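PDB 4A6D: acetylserotonin O-methyltransferase from Homo sapiens, which catalyses the last step of melatonin synthesis, transferring the methyl group of S-adenosylmethionine to N-acetylserotonin as a homodimer. Local coordinates for residues Gln102-Lys107 against Phe156-Gln161; Glu162-Asn167 against Leu250-His255; Ala192-Cys197 against Cys204-Phe209; Ile282-Asp287 against Leu294-Tyr299. All coordinates share one frame; numbering follows the deposited sequence.

Interaction 1 (Gln102-Lys107 against Phe156-Gln161); sequences QCSMLK and FMQALQ. With SAM (S-adenosylmethionine), chain D; SO4 (sulfate ion), chain F.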
# COMPACT_ATOMS: atom_id res chain seq x y z
N GLN A 102 11.73 7.98 -12.16
CA GLN A 102 11.70 7.06 -11.02
C GLN A 102 10.96 5.77 -11.33
O GLN A 102 10.82 4.91 -10.46
CB GLN A 102 11.20 7.76 -9.74
CG GLN A 102 12.08 8.94 -9.27
CD GLN A 102 13.51 8.56 -8.93
OE1 GLN A 102 13.78 7.67 -8.10
NE2 GLN A 102 14.46 9.25 -9.54
N CYS A 103 10.59 5.60 -12.62
CA CYS A 103 9.87 4.49 -13.26
C CYS A 103 10.27 3.10 -12.84
O CYS A 103 9.41 2.35 -12.38
CB CYS A 103 9.97 4.61 -14.78
SG CYS A 103 8.72 5.67 -15.52
N SER A 104 11.54 2.72 -13.12
CA SER A 104 12.10 1.40 -12.87
C SER A 104 12.09 0.98 -11.41
O SER A 104 11.90 -0.20 -11.13
CB SER A 104 13.47 1.26 -13.52
OG SER A 104 13.31 1.30 -14.93
N MET A 105 12.25 1.95 -10.49
CA MET A 105 12.20 1.70 -9.05
C MET A 105 10.75 1.41 -8.65
O MET A 105 10.51 0.46 -7.90
CB MET A 105 12.78 2.88 -8.24
CG MET A 105 12.87 2.62 -6.74
SD MET A 105 13.91 1.20 -6.33
CE MET A 105 13.20 0.69 -4.80
N LEU A 106 9.79 2.20 -9.18
CA LEU A 106 8.37 2.04 -8.92
C LEU A 106 7.87 0.68 -9.39
O LEU A 106 7.29 -0.05 -8.59
CB LEU A 106 7.58 3.20 -9.52
CG LEU A 106 7.86 4.57 -8.91
CD1 LEU A 106 7.01 5.61 -9.57
CD2 LEU A 106 7.60 4.57 -7.42
N LYS A 107 8.23 0.28 -10.62
CA LYS A 107 7.93 -1.03 -11.18
C LYS A 107 8.58 -2.12 -10.30
O LYS A 107 7.94 -3.13 -10.04
CB LYS A 107 8.47 -1.13 -12.61
CG LYS A 107 7.70 -0.33 -13.64
CD LYS A 107 8.51 -0.26 -14.92
CE LYS A 107 7.73 0.31 -16.07
NZ LYS A 107 8.49 0.18 -17.33
N PHE A 156 16.60 -4.67 -11.31
CA PHE A 156 17.15 -4.22 -10.02
C PHE A 156 18.15 -3.07 -10.25
O PHE A 156 18.04 -2.01 -9.63
CB PHE A 156 17.83 -5.38 -9.26
CG PHE A 156 18.35 -5.02 -7.89
CD1 PHE A 156 17.51 -5.00 -6.79
CD2 PHE A 156 19.69 -4.65 -7.71
CE1 PHE A 156 17.99 -4.64 -5.52
CE2 PHE A 156 20.18 -4.28 -6.44
CZ PHE A 156 19.33 -4.29 -5.35
N MET A 157 19.09 -3.28 -11.19
CA MET A 157 20.15 -2.34 -11.58
C MET A 157 19.62 -1.04 -12.14
O MET A 157 20.16 0.03 -11.82
CB MET A 157 21.08 -3.00 -12.58
CG MET A 157 22.05 -3.97 -11.94
SD MET A 157 23.08 -4.80 -13.16
CE MET A 157 24.03 -3.39 -13.82
N GLN A 158 18.54 -1.11 -12.97
CA GLN A 158 17.91 0.06 -13.57
C GLN A 158 17.18 0.82 -12.47
O GLN A 158 17.18 2.05 -12.49
CB GLN A 158 16.89 -0.36 -14.64
CG GLN A 158 17.44 -0.92 -15.95
CD GLN A 158 16.30 -1.54 -16.76
OE1 GLN A 158 15.51 -2.35 -16.26
NE2 GLN A 158 16.17 -1.14 -18.02
N ALA A 159 16.58 0.09 -11.52
CA ALA A 159 15.79 0.64 -10.42
C ALA A 159 16.65 1.45 -9.49
O ALA A 159 16.34 2.62 -9.22
CB ALA A 159 15.07 -0.47 -9.65
N LEU A 160 17.76 0.86 -9.04
CA LEU A 160 18.69 1.51 -8.12
C LEU A 160 19.42 2.76 -8.60
O LEU A 160 19.65 3.66 -7.79
CB LEU A 160 19.60 0.49 -7.40
CG LEU A 160 18.94 -0.12 -6.14
CD1 LEU A 160 17.87 -1.15 -6.47
CD2 LEU A 160 19.95 -0.71 -5.22
N GLN A 161 19.71 2.86 -9.91
CA GLN A 161 20.41 4.02 -10.47
C GLN A 161 19.62 5.33 -10.42
O GLN A 161 20.19 6.43 -10.37
CB GLN A 161 20.92 3.73 -11.90
CG GLN A 161 19.91 3.84 -13.04
CD GLN A 161 20.55 3.68 -14.40
OE1 GLN A 161 21.78 3.55 -14.54
NE2 GLN A 161 19.71 3.69 -15.43
N SAM D . 25.71 1.33 -4.70
CA SAM D . 24.53 1.14 -5.58
C SAM D . 23.36 2.14 -5.41
O SAM D . 23.21 2.66 -4.32
OXT SAM D . 22.56 2.45 -6.35
CB SAM D . 24.10 -0.30 -5.43
CG SAM D . 23.49 -0.62 -4.06
SD SAM D . 22.91 -2.35 -4.10
CE SAM D . 21.85 -2.37 -2.71
C5' SAM D . 24.27 -3.27 -3.29
C4' SAM D . 25.30 -3.54 -4.40
O4' SAM D . 26.29 -4.35 -3.78
C3' SAM D . 24.69 -4.37 -5.60
O3' SAM D . 25.00 -3.76 -6.86
C2' SAM D . 25.33 -5.78 -5.38
O2' SAM D . 25.56 -6.59 -6.53
C1' SAM D . 26.67 -5.39 -4.72
N9 SAM D . 27.28 -6.51 -3.96
C8 SAM D . 26.63 -7.36 -3.07
N7 SAM D . 27.47 -8.22 -2.59
C5 SAM D . 28.71 -8.03 -3.17
C6 SAM D . 29.98 -8.64 -3.09
N6 SAM D . 30.16 -9.64 -2.20
N1 SAM D . 31.03 -8.13 -3.82
C2 SAM D . 30.86 -7.13 -4.70
N3 SAM D . 29.65 -6.54 -4.82
C4 SAM D . 28.60 -6.90 -4.06
S SO4 F . 10.57 -3.03 -17.63
O1 SO4 F . 9.09 -2.96 -17.65
O2 SO4 F . 10.98 -4.33 -17.10
O3 SO4 F . 11.07 -2.87 -19.00
O4 SO4 F . 11.13 -1.95 -16.79
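Ala-159 meets Ser-104 and Met-105 at the point where two helices press together, its CB lying 3.5 Å from Ser-104 O and 3.6 Å from Met-105 CA. Such a small side chain lets the backbones close in: the segment axes pass at 7.3 Å, crossing at -122°. Beside this point, Ser-104 CB packs against Gln-158 CB at 3.9 Å. Met-105 has its CG anti to the backbone N (chi1 -175°) and bends at chi2, which carries SD back to 3.9 Å from Ala-159 CB, although a second deposited conformer makes this touch doubtful. Helix 103-117 is thus packed across helix 150-161, which in this O-methyltransferase fold lines the SAM pocket with Leu-160. There Leu-160 CD1 covers the Phe-156 ring 3.5 Å above its centre, while Leu-160 CD2 reaches to 3.6 Å from SAM SD and the Phe-156 ring sets its edge towards that sulfur. On helix 103-117, extended Lys-107 holds a sulfate, probably from the crystallisation liquor, with NZ 3.2 Å from O1 and a weaker bond to O4. Exchanging Lys-107 for a methionine would probably leave that anion without its charged mate. Further out, Gln-102 occupies the N-cap position, and Glu-162 OE1 accepts the backbone N-H of Met-105. Leu-12 and Ala-16 of the second subunit pack on Gln-102 and Leu-106.

Interaction 2 (Glu162-Asn167 against Leu250-His255); sequences EVWSVN and LARVLH. With SAM (S-adenosylmethionine), chain D.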
# COMPACT_ATOMS: atom_id res chain seq x y z
N GLU A 162 18.28 5.18 -10.42
CA GLU A 162 17.30 6.25 -10.46
C GLU A 162 17.36 7.29 -9.35
O GLU A 162 17.24 8.48 -9.65
CB GLU A 162 15.91 5.69 -10.71
CG GLU A 162 15.76 5.15 -12.12
CD GLU A 162 14.38 4.65 -12.47
OE1 GLU A 162 13.64 4.25 -11.55
OE2 GLU A 162 14.04 4.64 -13.68
N VAL A 163 17.61 6.86 -8.09
CA VAL A 163 17.68 7.83 -6.98
C VAL A 163 18.83 8.86 -7.14
O VAL A 163 18.67 10.04 -6.78
CB VAL A 163 17.62 7.19 -5.58
CG1 VAL A 163 18.94 6.49 -5.22
CG2 VAL A 163 17.22 8.22 -4.51
N TRP A 164 19.95 8.41 -7.72
CA TRP A 164 21.12 9.27 -7.91
C TRP A 164 20.92 10.44 -8.87
O TRP A 164 21.62 11.45 -8.74
CB TRP A 164 22.38 8.44 -8.12
CG TRP A 164 22.52 7.32 -7.12
CD1 TRP A 164 22.61 5.98 -7.39
CD2 TRP A 164 22.46 7.43 -5.68
NE1 TRP A 164 22.62 5.26 -6.22
CE2 TRP A 164 22.55 6.12 -5.16
CE3 TRP A 164 22.30 8.52 -4.79
CZ2 TRP A 164 22.52 5.87 -3.78
CZ3 TRP A 164 22.26 8.27 -3.42
CH2 TRP A 164 22.37 6.96 -2.93
N SER A 165 19.92 10.36 -9.75
CA SER A 165 19.57 11.44 -10.67
C SER A 165 18.99 12.65 -9.89
O SER A 165 19.07 13.78 -10.37
CB SER A 165 18.56 10.96 -11.71
OG SER A 165 17.35 10.51 -11.13
N VAL A 166 18.45 12.39 -8.68
CA VAL A 166 17.89 13.41 -7.78
C VAL A 166 18.74 13.65 -6.54
O VAL A 166 18.90 14.79 -6.13
CB VAL A 166 16.41 13.14 -7.39
CG1 VAL A 166 15.46 13.92 -8.28
CG2 VAL A 166 16.06 11.67 -7.41
N ASN A 167 19.25 12.57 -5.90
CA ASN A 167 20.01 12.62 -4.64
C ASN A 167 21.55 12.62 -4.80
O ASN A 167 22.25 12.92 -3.82
CB ASN A 167 19.58 11.45 -3.73
CG ASN A 167 19.59 11.74 -2.23
OD1 ASN A 167 18.69 11.32 -1.50
ND2 ASN A 167 20.62 12.44 -1.73
N LEU A 250 30.70 3.48 -0.06
CA LEU A 250 29.73 2.40 0.22
C LEU A 250 28.32 3.00 0.24
O LEU A 250 27.89 3.54 1.27
CB LEU A 250 30.03 1.66 1.55
CG LEU A 250 31.19 0.68 1.62
CD1 LEU A 250 31.38 0.21 3.05
CD2 LEU A 250 30.94 -0.55 0.78
N ALA A 251 27.65 3.03 -0.94
CA ALA A 251 26.28 3.59 -1.07
C ALA A 251 25.30 2.43 -1.07
O ALA A 251 25.38 1.55 -1.94
CB ALA A 251 26.15 4.42 -2.34
N ARG A 252 24.44 2.38 -0.04
CA ARG A 252 23.42 1.34 0.16
C ARG A 252 24.02 -0.07 0.17
O ARG A 252 23.44 -1.00 -0.38
CB ARG A 252 22.26 1.48 -0.84
CG ARG A 252 21.39 2.71 -0.64
CD ARG A 252 21.12 3.31 -1.99
NE ARG A 252 19.73 3.19 -2.38
CZ ARG A 252 19.30 3.26 -3.64
NH1 ARG A 252 20.15 3.35 -4.65
NH2 ARG A 252 17.99 3.20 -3.90
N VAL A 253 25.17 -0.21 0.80
CA VAL A 253 25.78 -1.52 0.91
C VAL A 253 25.59 -1.96 2.35
O VAL A 253 25.00 -3.00 2.57
CB VAL A 253 27.28 -1.51 0.46
CG1 VAL A 253 27.98 -2.81 0.85
CG2 VAL A 253 27.40 -1.25 -1.04
N LEU A 254 26.03 -1.16 3.32
CA LEU A 254 25.96 -1.49 4.75
C LEU A 254 24.55 -1.85 5.27
O LEU A 254 24.38 -2.77 6.07
CB LEU A 254 26.62 -0.37 5.60
CG LEU A 254 28.15 -0.18 5.45
CD1 LEU A 254 28.68 0.87 6.42
CD2 LEU A 254 28.91 -1.51 5.66
N HIS A 255 23.53 -1.17 4.76
CA HIS A 255 22.16 -1.45 5.20
C HIS A 255 21.65 -2.86 4.82
O HIS A 255 20.67 -3.31 5.42
CB HIS A 255 21.20 -0.31 4.78
CG HIS A 255 20.79 -0.33 3.34
ND1 HIS A 255 19.64 0.31 2.91
CD2 HIS A 255 21.38 -0.93 2.28
CE1 HIS A 255 19.56 0.06 1.61
NE2 HIS A 255 20.60 -0.65 1.18
N SAM D . 25.71 1.33 -4.70
CA SAM D . 24.53 1.14 -5.58
C SAM D . 23.36 2.14 -5.41
O SAM D . 23.21 2.66 -4.32
OXT SAM D . 22.56 2.45 -6.35
CB SAM D . 24.10 -0.30 -5.43
CG SAM D . 23.49 -0.62 -4.06
SD SAM D . 22.91 -2.35 -4.10
CE SAM D . 21.85 -2.37 -2.71
C5' SAM D . 24.27 -3.27 -3.29
C4' SAM D . 25.30 -3.54 -4.40
O4' SAM D . 26.29 -4.35 -3.78
C3' SAM D . 24.69 -4.37 -5.60
O3' SAM D . 25.00 -3.76 -6.86
C2' SAM D . 25.33 -5.78 -5.38
O2' SAM D . 25.56 -6.59 -6.53
C1' SAM D . 26.67 -5.39 -4.72
N9 SAM D . 27.28 -6.51 -3.96
C8 SAM D . 26.63 -7.36 -3.07
N7 SAM D . 27.47 -8.22 -2.59
C5 SAM D . 28.71 -8.03 -3.17
C6 SAM D . 29.98 -8.64 -3.09
N6 SAM D . 30.16 -9.64 -2.20
N1 SAM D . 31.03 -8.13 -3.82
C2 SAM D . 30.86 -7.13 -4.70
N3 SAM D . 29.65 -6.54 -4.82
C4 SAM D . 28.60 -6.90 -4.06
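Trp-164 and Arg-252 grip the carboxylate of S-adenosylmethionine between them, and the polar part of this contact runs through the ligand. The indole NE1 gives a nearly straight bond to SAM OXT (2.8 Å, 168°), which lies at the ring edge. Arg-252 NH1 donates to SAM O at 3.2 Å and also to the backbone O of Leu-160, so a single nitrogen ties helix 150-161 to the cofactor. NE1 and NH1 are both donors and do not bond each other; the shared anion is what brings them together. From the preceding residue, the last of strand 247-251, Ala-251 O receives the SAM amino group at 2.8 Å, so that both polar ends of the amino acid moiety are held. The apolar contacts fill in behind. Val-163 CG1, set between backbone N and carbonyl carbon (chi1 74°), sits 3.5 Å above the centre of the Trp-164 ring and also 3.2 Å above one guanidinium face of Arg-252, near its rim. It wedges into the angle between two planes turned 88° apart. The bent arginine chain then slides past the indole, bringing CD to 3.4 Å from Trp-164 CZ2. His-255, the inferred proton donor/acceptor, turns its ring edge to the SAM methyl carbon CE. Gathering the methionine end of the cofactor beyond the C-terminal end of strand 247-251 is characteristic of the Rossmann-like, class I SAM-dependent methyltransferases.

Interaction 3 (Ala192-Cys197 against Cys204-Phe209); sequences ALAKEC and CKITVF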
# COMPACT_ATOMS: atom_id res chain seq x y z
N ALA A 192 26.01 4.61 -11.91
CA ALA A 192 25.29 5.88 -11.97
C ALA A 192 25.93 6.93 -11.05
O ALA A 192 26.24 8.04 -11.50
CB ALA A 192 23.84 5.67 -11.61
N LEU A 193 26.17 6.55 -9.77
CA LEU A 193 26.79 7.42 -8.79
C LEU A 193 28.21 7.81 -9.22
O LEU A 193 28.58 8.98 -9.13
CB LEU A 193 26.76 6.75 -7.40
CG LEU A 193 26.92 7.66 -6.17
CD1 LEU A 193 25.82 8.75 -6.11
CD2 LEU A 193 26.93 6.85 -4.92
N ALA A 194 28.97 6.85 -9.79
CA ALA A 194 30.33 7.09 -10.29
C ALA A 194 30.31 8.06 -11.47
O ALA A 194 31.18 8.92 -11.53
CB ALA A 194 30.97 5.78 -10.71
N LYS A 195 29.33 7.95 -12.38
CA LYS A 195 29.18 8.86 -13.52
C LYS A 195 28.99 10.29 -13.01
O LYS A 195 29.63 11.21 -13.53
CB LYS A 195 27.98 8.45 -14.40
CG LYS A 195 28.34 7.57 -15.61
CD LYS A 195 27.09 6.87 -16.21
CE LYS A 195 27.22 6.55 -17.69
NZ LYS A 195 26.17 5.60 -18.15
N GLU A 196 28.18 10.46 -11.95
CA GLU A 196 27.89 11.74 -11.31
C GLU A 196 29.13 12.26 -10.61
O GLU A 196 29.46 13.44 -10.75
CB GLU A 196 26.72 11.60 -10.31
CG GLU A 196 26.39 12.86 -9.53
CD GLU A 196 25.65 13.95 -10.27
OE1 GLU A 196 24.48 13.72 -10.63
OE2 GLU A 196 26.22 15.06 -10.42
N CYS A 197 29.82 11.38 -9.88
CA CYS A 197 31.04 11.70 -9.15
C CYS A 197 32.13 12.31 -10.05
O CYS A 197 32.71 13.33 -9.70
CB CYS A 197 31.55 10.48 -8.41
SG CYS A 197 32.52 10.87 -6.94
N CYS A 204 39.54 13.76 -10.48
CA CYS A 204 39.38 12.39 -10.00
C CYS A 204 39.15 11.30 -11.07
O CYS A 204 38.78 11.60 -12.20
CB CYS A 204 38.31 12.34 -8.90
SG CYS A 204 38.64 13.45 -7.50
N LYS A 205 39.42 10.04 -10.68
CA LYS A 205 39.22 8.81 -11.44
C LYS A 205 38.54 7.80 -10.49
O LYS A 205 38.80 7.84 -9.28
CB LYS A 205 40.54 8.24 -11.96
CG LYS A 205 40.85 8.58 -13.42
CD LYS A 205 42.34 8.92 -13.66
CE LYS A 205 43.25 7.73 -13.91
NZ LYS A 205 44.69 8.12 -14.01
N ILE A 206 37.69 6.92 -11.03
CA ILE A 206 36.94 5.94 -10.23
C ILE A 206 36.85 4.50 -10.82
O ILE A 206 36.62 4.34 -12.03
CB ILE A 206 35.52 6.51 -9.87
CG1 ILE A 206 34.82 5.72 -8.75
CG2 ILE A 206 34.64 6.61 -11.11
CD1 ILE A 206 33.73 6.54 -7.97
N THR A 207 36.93 3.47 -9.95
CA THR A 207 36.66 2.10 -10.34
C THR A 207 35.33 1.65 -9.71
O THR A 207 35.14 1.79 -8.50
CB THR A 207 37.82 1.19 -10.01
OG1 THR A 207 38.94 1.68 -10.73
CG2 THR A 207 37.56 -0.28 -10.39
N VAL A 208 34.42 1.12 -10.53
CA VAL A 208 33.16 0.55 -10.02
C VAL A 208 33.44 -0.93 -9.71
O VAL A 208 33.85 -1.68 -10.60
CB VAL A 208 31.96 0.76 -10.98
CG1 VAL A 208 30.71 0.07 -10.45
CG2 VAL A 208 31.68 2.25 -11.20
N PHE A 209 33.31 -1.32 -8.44
CA PHE A 209 33.52 -2.70 -8.00
C PHE A 209 32.19 -3.39 -7.71
O PHE A 209 31.36 -2.89 -6.95
CB PHE A 209 34.44 -2.76 -6.77
CG PHE A 209 34.90 -4.15 -6.40
CD1 PHE A 209 34.09 -4.99 -5.62
CD2 PHE A 209 36.11 -4.65 -6.85
CE1 PHE A 209 34.51 -6.27 -5.29
CE2 PHE A 209 36.54 -5.92 -6.50
CZ PHE A 209 35.75 -6.72 -5.72
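Ala-194, Ile-206 and Val-208 make the close packing between residues 192-197 of a helix and 204-209 of the strand that follows it. Most surface is buried on Ala-194, whose CB points at the strand and enters the space between two branched side chains. Val-208 supplies one wall, its CG2 standing 3.6 Å from Ala-194 CB. The other wall is Ile-206, which offers two methyls at once. With CG1 anti to the backbone N (chi1 -165°), the residue has CG2 between the backbone N and the carbonyl carbon, 3.8 Å from Ala-194 CB, while CD1 at the end of the longer arm comes to 4.0 Å from the same atom. One methyl is thus held by three, without a polar group taking part. With an alanine at the centre of the contact, the CA atoms of Ala-194 and Ile-206 come within 6.7 Å. The alanine follows a glycine-rich turn whose sequence is consistent with a Rossmann-type GxGxxA pattern. Ile-206 and Val-208 alternate with Thr-207, which faces away and bonds Asp-231, as expected of a strand with helices on both sides. The contact thus joins the last two elements of the beta-alpha-beta unit 182-186, 192-200, 205-210. Strand 205-210 lies between strands 182-186 and 230-234, where Ile-206 touches Met-183 and Ile-230, while Leu-193 turns from the helix to Trp-164 and Leu-172 of helix 164-173.

Interaction 4 (Ile282-Asp287 against Leu294-Tyr299); sequences IESLLD and LLTQLY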
# COMPACT_ATOMS: atom_id res chain seq x y z
N ILE A 282 27.15 6.14 2.25
CA ILE A 282 25.95 6.86 1.80
C ILE A 282 24.75 6.02 2.14
O ILE A 282 24.54 4.97 1.53
CB ILE A 282 25.99 7.29 0.31
CG1 ILE A 282 27.14 8.27 0.07
CG2 ILE A 282 24.60 7.89 -0.11
CD1 ILE A 282 27.55 8.41 -1.31
N GLU A 283 23.99 6.46 3.15
CA GLU A 283 22.82 5.77 3.67
C GLU A 283 21.79 6.80 4.18
O GLU A 283 22.14 7.96 4.40
CB GLU A 283 23.21 4.78 4.81
CG GLU A 283 24.15 3.63 4.46
CD GLU A 283 23.57 2.46 3.69
OE1 GLU A 283 22.55 2.65 3.00
OE2 GLU A 283 24.19 1.37 3.71
N SER A 284 20.54 6.35 4.38
CA SER A 284 19.47 7.15 4.95
C SER A 284 19.61 7.01 6.46
O SER A 284 19.39 5.94 7.03
CB SER A 284 18.09 6.65 4.50
OG SER A 284 17.16 7.70 4.69
N LEU A 285 20.00 8.08 7.10
CA LEU A 285 20.26 8.08 8.53
C LEU A 285 19.02 8.10 9.38
O LEU A 285 18.11 8.88 9.14
CB LEU A 285 21.21 9.25 8.92
CG LEU A 285 22.64 9.19 8.37
CD1 LEU A 285 23.40 10.47 8.69
CD2 LEU A 285 23.40 7.99 8.90
N LEU A 286 18.99 7.21 10.38
CA LEU A 286 17.88 7.16 11.33
C LEU A 286 18.11 8.20 12.41
O LEU A 286 19.26 8.39 12.82
CB LEU A 286 17.82 5.77 11.99
CG LEU A 286 16.80 4.78 11.49
CD1 LEU A 286 16.82 3.57 12.35
CD2 LEU A 286 15.37 5.34 11.50
N ASP A 287 17.04 8.86 12.91
CA ASP A 287 17.23 9.82 14.01
C ASP A 287 17.82 9.00 15.19
O ASP A 287 17.51 7.81 15.29
CB ASP A 287 15.87 10.44 14.48
CG ASP A 287 15.12 11.38 13.52
OD1 ASP A 287 15.73 11.85 12.54
OD2 ASP A 287 13.89 11.64 13.76
N LEU A 294 10.03 8.94 9.20
CA LEU A 294 9.12 7.86 8.89
C LEU A 294 9.57 7.02 7.69
O LEU A 294 9.58 5.78 7.77
CB LEU A 294 7.70 8.41 8.71
CG LEU A 294 6.59 7.46 8.19
CD1 LEU A 294 6.50 6.17 9.01
CD2 LEU A 294 5.26 8.19 8.19
N LEU A 295 9.97 7.68 6.59
CA LEU A 295 10.41 6.99 5.38
C LEU A 295 11.62 6.07 5.69
O LEU A 295 11.66 4.97 5.19
CB LEU A 295 10.71 8.04 4.27
CG LEU A 295 11.12 7.47 2.89
CD1 LEU A 295 10.72 8.41 1.78
CD2 LEU A 295 12.62 7.30 2.82
N THR A 296 12.56 6.52 6.55
CA THR A 296 13.75 5.76 6.97
C THR A 296 13.36 4.56 7.82
O THR A 296 13.92 3.48 7.65
CB THR A 296 14.77 6.67 7.66
OG1 THR A 296 15.07 7.76 6.79
CG2 THR A 296 16.05 5.95 8.00
N GLN A 297 12.41 4.76 8.75
CA GLN A 297 11.87 3.68 9.58
C GLN A 297 11.21 2.61 8.67
O GLN A 297 11.42 1.41 8.89
CB GLN A 297 10.81 4.22 10.55
CG GLN A 297 11.34 5.06 11.70
CD GLN A 297 10.14 5.64 12.42
OE1 GLN A 297 9.51 6.59 11.96
NE2 GLN A 297 9.74 5.03 13.49
N LEU A 298 10.47 3.06 7.62
CA LEU A 298 9.83 2.12 6.69
C LEU A 298 10.89 1.33 5.94
O LEU A 298 10.80 0.11 5.85
CB LEU A 298 8.82 2.80 5.72
CG LEU A 298 7.54 3.42 6.33
CD1 LEU A 298 6.85 4.28 5.32
CD2 LEU A 298 6.56 2.35 6.81
N TYR A 299 11.94 2.03 5.51
CA TYR A 299 13.14 1.47 4.86
C TYR A 299 13.86 0.48 5.77
O TYR A 299 14.36 -0.52 5.26
CB TYR A 299 14.11 2.59 4.45
CG TYR A 299 13.77 3.30 3.15
CD1 TYR A 299 12.46 3.33 2.66
CD2 TYR A 299 14.76 3.96 2.43
CE1 TYR A 299 12.15 3.98 1.46
CE2 TYR A 299 14.45 4.64 1.24
CZ TYR A 299 13.15 4.65 0.77
OH TYR A 299 12.85 5.33 -0.38
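The link from strand 278-283 of the Rossmann-like sheet to helix 294-305, which carries the substrate-binding Asn-302, is closed by Ser-284 and Leu-286 meeting Thr-296. Thr-296 divides its two branches between them. Its OG1, beside the backbone N (chi1 -55°), is hydrogen-bonded to Ser-284 OG at 3.0 Å. The methyl CG2, anti to the backbone N, lies 3.5 Å from Ser-284 O and 3.6 Å from Leu-286 CD2, as the leucine and threonine side chains slide past each other in opposite directions. Leu-286 CD2 also rests 4.0 Å from Gln-297 CG, crossing that side chain at about a right angle. The far end of Gln-297 belongs to the dimer interface, where its OE1 bonds Ser-69 OG of the second subunit. A valine in place of Thr-296 would probably cost the Ser-284 hydroxyl one of its polar partners in a buried setting. That hydroxyl is also bonded to the backbone O of Ile-337, so the two buried side-chain oxygens and one carbonyl form a small polar chain. The hydroxyl pair thus satisfies polar atoms away from solvent and, with the methyl contacts, probably helps to position the start of helix 294-305.

Overall arrangement
The four contacts illustrate how chemistry follows position in a fold. Interactions 2, 3 and 4 are buried and all reach the same mixed sheet, whereas interaction 1, between two helices, is only partly buried. Interactions 1, 2 and 4 touch the second subunit; no other chain touches interaction 3, which lies farthest from the chain centre and is purely apolar. Interaction 4 mixes methyl packing with a hydroxyl pair; interaction 2 adds direct apolar packing to polar bonds that run through the cofactor. Gln-102 NE2 bonds Glu-162 O, joining interactions 1 and 2. Interactions 2 and 4 share neighbouring strands, tied by Leu-250 O to Ile-282 N and by His-255 N to Glu-283 OE2. Leu-193 of interaction 3 packs on Ile-282.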